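Local coordinates for uncharacterized protein (Bacteroides eggerthii, PDB 4FTD) that is of unknown function but, as a six-bladed beta-propeller protein with an immunoglobulin-like part, may take part in carbohydrate metabolism, at residues I129-F133 and N158-H163; L149-P154 and Y190-A196. All coordinates share one frame; numbering follows the deposited sequence.

Contact 1 of 2, residues I129-F133 and N158-H163; sequences IYSDF and NFHTPH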
# COMPACT_ATOMS: atom_id res chain seq x y z
N ILE A 129 -6.58 18.68 8.91
CA ILE A 129 -6.23 17.76 10.02
C ILE A 129 -7.46 17.36 10.86
O ILE A 129 -8.18 18.22 11.31
CB ILE A 129 -5.12 18.37 10.94
CG1 ILE A 129 -4.64 17.32 11.96
CG2 ILE A 129 -5.58 19.69 11.57
CD1 ILE A 129 -3.47 17.77 12.82
N TYR A 130 -7.73 16.06 11.02
CA TYR A 130 -8.83 15.59 11.86
C TYR A 130 -8.61 16.16 13.28
O TYR A 130 -7.53 16.01 13.84
CB TYR A 130 -8.92 14.06 11.87
CG TYR A 130 -10.13 13.59 12.58
CD1 TYR A 130 -11.38 13.76 12.02
CD2 TYR A 130 -10.05 13.00 13.86
CE1 TYR A 130 -12.52 13.37 12.70
CE2 TYR A 130 -11.20 12.64 14.55
CZ TYR A 130 -12.42 12.79 13.95
OH TYR A 130 -13.54 12.42 14.63
N SER A 131 -9.62 16.83 13.84
CA SER A 131 -9.42 17.69 15.05
C SER A 131 -8.83 16.93 16.24
O SER A 131 -7.95 17.43 16.91
CB SER A 131 -10.74 18.40 15.46
OG SER A 131 -11.69 17.38 15.77
N ASP A 132 -9.28 15.70 16.46
CA ASP A 132 -8.69 14.86 17.56
C ASP A 132 -7.23 14.53 17.40
O ASP A 132 -6.50 14.39 18.37
CB ASP A 132 -9.50 13.61 17.80
CG ASP A 132 -10.90 13.94 18.26
OD1 ASP A 132 -11.11 14.90 19.02
OD2 ASP A 132 -11.81 13.21 17.85
N PHE A 133 -6.79 14.48 16.15
CA PHE A 133 -5.38 14.34 15.82
C PHE A 133 -4.52 15.59 15.89
O PHE A 133 -3.37 15.52 15.52
CB PHE A 133 -5.20 13.66 14.44
CG PHE A 133 -5.33 12.19 14.49
CD1 PHE A 133 -4.34 11.46 15.07
CD2 PHE A 133 -6.43 11.55 13.94
CE1 PHE A 133 -4.43 10.11 15.17
CE2 PHE A 133 -6.54 10.19 14.02
CZ PHE A 133 -5.52 9.46 14.64
N ASN A 158 -13.13 19.02 22.57
CA ASN A 158 -14.03 17.99 22.04
C ASN A 158 -14.50 16.97 23.11
O ASN A 158 -15.66 16.51 23.11
CB ASN A 158 -13.31 17.14 20.94
CG ASN A 158 -12.87 17.95 19.69
OD1 ASN A 158 -13.32 19.05 19.49
ND2 ASN A 158 -12.00 17.35 18.83
N PHE A 159 -13.59 16.57 24.00
CA PHE A 159 -13.85 15.47 24.94
C PHE A 159 -14.45 14.25 24.23
O PHE A 159 -15.44 13.65 24.70
CB PHE A 159 -14.70 15.97 26.14
CG PHE A 159 -13.98 17.02 26.96
CD1 PHE A 159 -13.03 16.64 27.89
CD2 PHE A 159 -14.19 18.38 26.72
CE1 PHE A 159 -12.33 17.59 28.62
CE2 PHE A 159 -13.54 19.33 27.48
CZ PHE A 159 -12.61 18.95 28.43
N HIS A 160 -13.77 13.84 23.16
CA HIS A 160 -14.14 12.62 22.38
C HIS A 160 -13.46 11.39 22.97
O HIS A 160 -12.27 11.41 23.24
CB HIS A 160 -13.72 12.72 20.89
CG HIS A 160 -14.53 13.68 20.08
ND1 HIS A 160 -14.14 14.14 18.84
CD2 HIS A 160 -15.72 14.28 20.34
CE1 HIS A 160 -15.04 14.98 18.37
NE2 HIS A 160 -16.01 15.09 19.27
N THR A 161 -14.26 10.36 23.20
CA THR A 161 -13.75 9.00 23.53
C THR A 161 -13.59 8.25 22.18
O THR A 161 -13.93 8.76 21.12
CB THR A 161 -14.69 8.34 24.55
OG1 THR A 161 -15.99 8.36 24.01
CG2 THR A 161 -14.70 9.08 25.94
N PRO A 162 -13.00 7.04 22.20
CA PRO A 162 -12.71 6.35 20.94
C PRO A 162 -13.94 6.11 20.06
O PRO A 162 -15.03 5.79 20.57
CB PRO A 162 -12.07 5.03 21.41
CG PRO A 162 -11.44 5.40 22.74
CD PRO A 162 -12.43 6.36 23.36
N HIS A 163 -13.76 6.32 18.77
CA HIS A 163 -14.87 6.32 17.88
C HIS A 163 -14.51 5.88 16.48
O HIS A 163 -13.36 5.82 16.12
CB HIS A 163 -15.51 7.72 17.84
CG HIS A 163 -14.57 8.81 17.44
ND1 HIS A 163 -13.65 9.34 18.33
CD2 HIS A 163 -14.45 9.52 16.27
CE1 HIS A 163 -13.01 10.35 17.72
NE2 HIS A 163 -13.45 10.45 16.46
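Asp132 reaches out from a short 3-10 turn and meets Asn158 and His160 with its two carboxylate oxygens. Asp132 OD2 turns its syn lone pair to His160 ND1, 2.7 Å away. The bond is nearly straight at 167° and lies in the imidazole plane, with the carboxylate almost perpendicular to the ring. Asp132 OD1 accepts from Asn158 ND2 at 2.6 Å, which comes in from above the carboxylate plane. Asn158 ND2 also gives a more bent bond to Ser131 OG, at 3.1 Å. Asn158 CB lies over one face of the His160 ring. His163 ND1 donates to Thr161 O at 2.9 Å, and His163 NE2 shares a 2.7 Å hydrogen bond with Tyr130 OH. With chi1 at -173°, Tyr130 extends its ring away from the backbone N, and its hydroxyl ends beside the His163 ring. The two rings approach through their edges. His163 CE1 comes within 3.1 Å of Asp132 OD2. Replacing Asp132 by an alanine would probably leave His160 ND1 without its acceptor and reduce Asn158 ND2 to its bent bond with Ser131 OG. The carboxylate probably favours a positive charge on His160, and the polar network joins two loops through side chains.

Contact 2 of 2, residues L149-P154 and Y190-A196; sequences LVVSRP and YDYNMGA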
# COMPACT_ATOMS: atom_id res chain seq x y z
N LEU A 149 -11.11 4.06 12.65
CA LEU A 149 -11.12 4.06 14.11
C LEU A 149 -10.16 5.15 14.57
O LEU A 149 -9.02 5.19 14.09
CB LEU A 149 -10.68 2.70 14.66
CG LEU A 149 -10.26 2.58 16.14
CD1 LEU A 149 -11.49 2.84 17.03
CD2 LEU A 149 -9.57 1.23 16.43
N VAL A 150 -10.62 6.05 15.45
CA VAL A 150 -9.82 7.10 16.03
C VAL A 150 -9.76 6.84 17.53
O VAL A 150 -10.80 6.77 18.18
CB VAL A 150 -10.40 8.48 15.77
CG1 VAL A 150 -9.48 9.51 16.41
CG2 VAL A 150 -10.57 8.67 14.26
N VAL A 151 -8.54 6.58 18.07
CA VAL A 151 -8.42 6.17 19.48
C VAL A 151 -8.15 7.45 20.26
O VAL A 151 -7.06 7.72 20.72
CB VAL A 151 -7.35 5.09 19.72
CG1 VAL A 151 -7.38 4.64 21.19
CG2 VAL A 151 -7.55 3.93 18.76
N SER A 152 -9.19 8.26 20.38
CA SER A 152 -9.07 9.53 21.05
C SER A 152 -9.33 9.42 22.56
O SER A 152 -10.26 8.77 22.99
CB SER A 152 -10.04 10.56 20.46
OG SER A 152 -11.35 10.05 20.44
N ARG A 153 -8.41 9.97 23.35
CA ARG A 153 -8.62 10.13 24.77
C ARG A 153 -9.26 11.54 24.90
O ARG A 153 -8.88 12.46 24.20
CB ARG A 153 -7.31 10.10 25.53
CG ARG A 153 -6.73 8.69 25.68
CD ARG A 153 -5.53 8.75 26.60
NE ARG A 153 -4.42 9.31 25.84
CZ ARG A 153 -3.50 10.18 26.28
NH1 ARG A 153 -3.53 10.69 27.50
NH2 ARG A 153 -2.55 10.59 25.44
N PRO A 154 -10.25 11.67 25.79
CA PRO A 154 -11.01 12.90 25.84
C PRO A 154 -10.21 14.10 26.36
O PRO A 154 -9.63 14.03 27.41
CB PRO A 154 -12.17 12.58 26.76
CG PRO A 154 -11.78 11.34 27.51
CD PRO A 154 -10.79 10.62 26.66
N TYR A 190 -2.94 5.16 30.94
CA TYR A 190 -3.99 5.64 30.03
C TYR A 190 -4.98 4.52 29.89
O TYR A 190 -4.61 3.33 29.80
CB TYR A 190 -3.53 6.04 28.62
CG TYR A 190 -2.37 7.03 28.48
CD1 TYR A 190 -2.02 7.91 29.48
CD2 TYR A 190 -1.69 7.15 27.24
CE1 TYR A 190 -0.97 8.81 29.32
CE2 TYR A 190 -0.63 8.06 27.08
CZ TYR A 190 -0.28 8.89 28.13
OH TYR A 190 0.79 9.79 28.02
N ASP A 191 -6.24 4.86 29.87
CA ASP A 191 -7.29 3.83 29.73
C ASP A 191 -7.19 3.11 28.37
O ASP A 191 -7.61 1.99 28.23
CB ASP A 191 -8.64 4.48 29.80
CG ASP A 191 -8.99 5.02 31.21
OD1 ASP A 191 -8.45 4.55 32.21
OD2 ASP A 191 -9.85 5.91 31.24
N TYR A 192 -6.81 3.85 27.34
CA TYR A 192 -6.58 3.34 26.00
C TYR A 192 -5.56 4.27 25.31
O TYR A 192 -5.40 5.44 25.67
CB TYR A 192 -7.84 3.16 25.19
CG TYR A 192 -8.92 4.15 25.57
CD1 TYR A 192 -8.86 5.45 25.11
CD2 TYR A 192 -9.95 3.78 26.41
CE1 TYR A 192 -9.80 6.38 25.51
CE2 TYR A 192 -10.93 4.72 26.81
CZ TYR A 192 -10.82 6.00 26.35
OH TYR A 192 -11.70 6.95 26.67
N ASN A 193 -4.90 3.70 24.32
CA ASN A 193 -3.82 4.35 23.61
C ASN A 193 -3.69 3.81 22.21
O ASN A 193 -3.94 4.55 21.27
CB ASN A 193 -2.53 4.22 24.38
CG ASN A 193 -1.43 5.16 23.87
OD1 ASN A 193 -1.70 6.34 23.64
ND2 ASN A 193 -0.18 4.67 23.72
N MSE A 194 -3.37 2.52 22.03
CA MSE A 194 -3.31 1.93 20.66
C MSE A 194 -4.60 1.15 20.42
O MSE A 194 -5.32 0.86 21.32
CB MSE A 194 -2.13 0.97 20.55
CG MSE A 194 -0.81 1.63 20.72
SE MSE A 194 -0.44 2.88 19.19
CE MSE A 194 -0.47 4.67 20.05
N GLY A 195 -4.85 0.81 19.16
CA GLY A 195 -5.95 -0.09 18.85
C GLY A 195 -5.90 -0.44 17.37
O GLY A 195 -5.01 0.04 16.66
N ALA A 196 -6.90 -1.14 16.90
CA ALA A 196 -6.93 -1.59 15.52
C ALA A 196 -8.35 -2.05 15.19
O ALA A 196 -9.10 -2.54 16.04
CB ALA A 196 -5.93 -2.75 15.33
O HOH W 1 -4.50 7.21 21.30
O HOH W 2 -3.29 8.55 23.38
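The guanidinium of Arg153 lies flat on the ring of Tyr190. The planes are 6° apart, and CZ of Arg153 sits 3.7 Å from the Tyr190 ring centroid, a cation-pi stack. A bend at chi3 (-76°) folds the arginine over the ring. Its shaft runs past Tyr192 in the opposite direction, with Arg153 CG 3.8 Å from Tyr192 CE1. Pro154 CD meets the edge of the Tyr192 ring near the hydroxyl. Arg153 CD also covers Tyr192 O, a buried carbonyl with no polar partner.

Further along, Val151 CG1 packs on Asn193 O at 3.4 Å, and Leu149 CD2 rests on Ala196 N at 3.6 Å. Gly195 has no side chain.

Two waters lie between the segments. One sits 2.7 Å from both Val151 O and Asn193 O and probably bridges them. The other accepts from Arg153 NE at 2.8 Å and lies close to Asn193 OD1. Asn193 is held in turn by its ND2, which bonds Gly246 O. Lys186 forms a salt bridge with Asp191, at the corner between the two tyrosines.

The strand axes are 6.9 Å apart and run nearly antiparallel, at 163°. Each strand belongs to its own four-stranded antiparallel sheet, and a classic beta bulge at Asn193 and Met194 faces Ser205. Such face-to-face packing of sheets through side chains is characteristic of neighbouring blades in a beta-propeller.

Contacts 1 and 2 lie about 10 Å apart, centre to centre, on the same side of the chain's centre. Their segments alternate along the chain: 129-133, 149-154, 158-163, then 190-196. Strand 147-152 connects them. It pairs with strand 163-166, and a probable hydrogen bond runs from Val150 N to His163 O. Contact 1 thus joins the loop entering the sheet of strands 138-143, 147-152, 163-166 and 178-179 to the loop between two of its strands. Contact 2 carries the same sheet across to the next one, whose first strand is 190-198. Contact 1 ties two loops of one blade to each other, and contact 2 joins successive blades of the propeller.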